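Local coordinates for Lys-gingipain W83 (Porphyromonas gingivalis, PDB 6I9A), which cleaves proteins after lysine as the catalytic subunit of a secreted cysteine endopeptidase of family C25, here with the inhibitor KYT-36 bound, at the calcium ion site. Numbering follows the deposited sequence.

The calcium ion site. Residues 85-86, 122, 254-256, 259-260, 263, 267. With CA (calcium ion), chain B.
With CG anti to its backbone N (chi1 -158°), Asp85 turns its carboxylate onto the calcium from a loop, while Glu263, on helix 261-267, has CG anti to its own carbonyl carbon (chi1 -76°) and then runs extended to the ion. Both acids bind bidentately: OD1 and OD2 of Asp85 each lie 2.5 Å from CA, and Glu263 closes on it with OE2 at 2.5 Å and OE1 slightly longer. The backbone carbonyl O of Phe254 adds a bond of 2.4 Å to CA, and three waters bring the modelled ligands to at least eight.

A second shell fixes how each carboxylate is turned. The Thr86 amide N donates to Asp85 OD1 from above the carboxylate plane. Arg267 NH2 forms a salt bridge to Asp85 OD2 at 2.8 Å, again well out of that plane. Glu263 is pinned at both oxygens through their anti lone pairs: Ser122 OG donates to OE2 at 2.6 Å, and Cys260 N gives OE1 a nearly straight bond (3.0 Å, 165° at H). Arg267 in turn grips Ser122 side-on, NE to the carbonyl O and NH2 to OG, with CB of Glu263 over one guanidinium face. Its charge probably offsets part of the negative charge of the two acids. Water 1 is held by Thr86 OG1 and water 2 by the carbonyl O of Tyr256, so part of the shell is anchored indirectly.

The calcium thus ties the loop at Asp85 to the Phe254 loop and the start of helix 261-267. The centre of the site lies about 13 Å from the nucleophile Cys249, and the structure alone shows no direct role in catalysis; by tying these segments together the ion probably stabilises the catalytic domain.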
loop_
_atom_site.group_PDB
_atom_site.type_symbol
_atom_site.label_atom_id
_atom_site.label_comp_id
_atom_site.label_asym_id
_atom_site.label_seq_id
_atom_site.Cartn_x
_atom_site.Cartn_y
_atom_site.Cartn_z
ATOM N N ASP A 85 -10.753 -13.782 0.287
ATOM C CA ASP A 85 -9.715 -14.766 0.504
ATOM C C ASP A 85 -9.721 -15.756 -0.703
ATOM O O ASP A 85 -10.414 -15.559 -1.699
ATOM C CB ASP A 85 -9.913 -15.443 1.871
ATOM C CG ASP A 85 -8.672 -16.095 2.496
ATOM O OD1 ASP A 85 -7.674 -16.363 1.755
ATOM O OD2 ASP A 85 -8.675 -16.320 3.726
ATOM N N THR A 86 -8.921 -16.805 -0.583
ATOM C CA THR A 86 -8.688 -17.757 -1.691
ATOM C C THR A 86 -9.875 -18.642 -1.965
ATOM O O THR A 86 -9.909 -19.263 -3.019
ATOM C CB THR A 86 -7.408 -18.568 -1.445
ATOM O OG1 THR A 86 -7.535 -19.273 -0.218
ATOM C CG2 THR A 86 -6.158 -17.661 -1.425
ATOM N N SER A 122 -8.086 -9.323 2.098
ATOM C CA SER A 122 -8.474 -10.710 2.387
ATOM C C SER A 122 -9.297 -10.782 3.662
ATOM O O SER A 122 -8.811 -10.406 4.751
ATOM C CB SER A 122 -7.230 -11.591 2.524
ATOM O OG SER A 122 -7.727 -12.887 2.827
ATOM N N PHE A 254 -1.129 -16.571 1.899
ATOM C CA PHE A 254 -2.532 -16.352 2.215
ATOM C C PHE A 254 -3.462 -17.465 1.775
ATOM O O PHE A 254 -4.682 -17.344 1.993
ATOM C CB PHE A 254 -2.997 -14.970 1.676
ATOM C CG PHE A 254 -2.797 -14.801 0.193
ATOM C CD1 PHE A 254 -1.668 -14.149 -0.306
ATOM C CD2 PHE A 254 -3.747 -15.256 -0.699
ATOM C CE1 PHE A 254 -1.477 -14.012 -1.686
ATOM C CE2 PHE A 254 -3.553 -15.143 -2.079
ATOM C CZ PHE A 254 -2.433 -14.494 -2.576
ATOM N N ASP A 255 -2.945 -18.608 1.253
ATOM C CA ASP A 255 -3.743 -19.817 1.086
ATOM C C ASP A 255 -3.363 -20.886 2.128
ATOM O O ASP A 255 -3.767 -22.050 1.977
ATOM C CB ASP A 255 -3.575 -20.372 -0.329
ATOM C CG ASP A 255 -2.262 -21.067 -0.555
ATOM O OD1 ASP A 255 -1.297 -20.765 0.193
ATOM O OD2 ASP A 255 -2.192 -21.936 -1.468
ATOM N N TYR A 256 -2.697 -20.502 3.207
ATOM C CA TYR A 256 -2.350 -21.431 4.264
ATOM C C TYR A 256 -3.625 -21.986 4.929
ATOM O O TYR A 256 -4.711 -21.381 4.860
ATOM C CB TYR A 256 -1.469 -20.716 5.285
ATOM C CG TYR A 256 -0.903 -21.610 6.372
ATOM C CD1 TYR A 256 -0.111 -22.727 6.053
ATOM C CD2 TYR A 256 -1.041 -21.272 7.712
ATOM C CE1 TYR A 256 0.500 -23.490 7.058
ATOM C CE2 TYR A 256 -0.456 -22.040 8.715
ATOM C CZ TYR A 256 0.278 -23.167 8.385
ATOM O OH TYR A 256 0.818 -23.925 9.405
ATOM N N PRO A 259 -5.491 -18.622 8.721
ATOM C CA PRO A 259 -5.182 -17.270 8.242
ATOM C C PRO A 259 -3.700 -16.957 8.518
ATOM O O PRO A 259 -3.155 -17.225 9.609
ATOM C CB PRO A 259 -6.108 -16.365 9.085
ATOM C CG PRO A 259 -7.306 -17.304 9.345
ATOM C CD PRO A 259 -6.627 -18.599 9.665
ATOM N N CYS A 260 -3.020 -16.421 7.511
ATOM C CA CYS A 260 -1.615 -16.141 7.711
ATOM C C CYS A 260 -1.430 -14.863 8.538
ATOM O O CYS A 260 -2.376 -14.099 8.749
ATOM C CB CYS A 260 -0.879 -16.070 6.375
ATOM S SG CYS A 260 -1.328 -14.628 5.342
ATOM N N GLU A 263 -2.812 -11.738 6.967
ATOM C CA GLU A 263 -4.265 -11.682 6.999
ATOM C C GLU A 263 -4.716 -11.293 8.406
ATOM O O GLU A 263 -5.600 -10.467 8.586
ATOM C CB GLU A 263 -4.858 -13.037 6.586
ATOM C CG GLU A 263 -4.772 -13.242 5.077
ATOM C CD GLU A 263 -5.222 -14.626 4.638
ATOM O OE1 GLU A 263 -4.751 -15.640 5.198
ATOM O OE2 GLU A 263 -5.987 -14.689 3.652
ATOM N N ARG A 267 -6.978 -8.142 9.444
ATOM C CA ARG A 267 -8.372 -8.468 9.818
ATOM C C ARG A 267 -8.731 -8.059 11.244
ATOM O O ARG A 267 -9.917 -7.882 11.514
ATOM C CB ARG A 267 -8.620 -9.973 9.686
ATOM C CG ARG A 267 -8.606 -10.471 8.264
ATOM C CD ARG A 267 -8.650 -11.975 8.250
ATOM N NE ARG A 267 -8.717 -12.416 6.858
ATOM C CZ ARG A 267 -8.961 -13.669 6.478
ATOM N NH1 ARG A 267 -9.089 -14.638 7.388
ATOM N NH2 ARG A 267 -9.013 -13.974 5.184
HETATM CA CA CA B . -6.297 -17.137 3.694
HETATM O O HOH W 1 -7.138 -19.134 2.592
HETATM O O HOH W 2 -4.607 -18.600 4.696
HETATM O O HOH W 3 -7.276 -17.925 5.696
#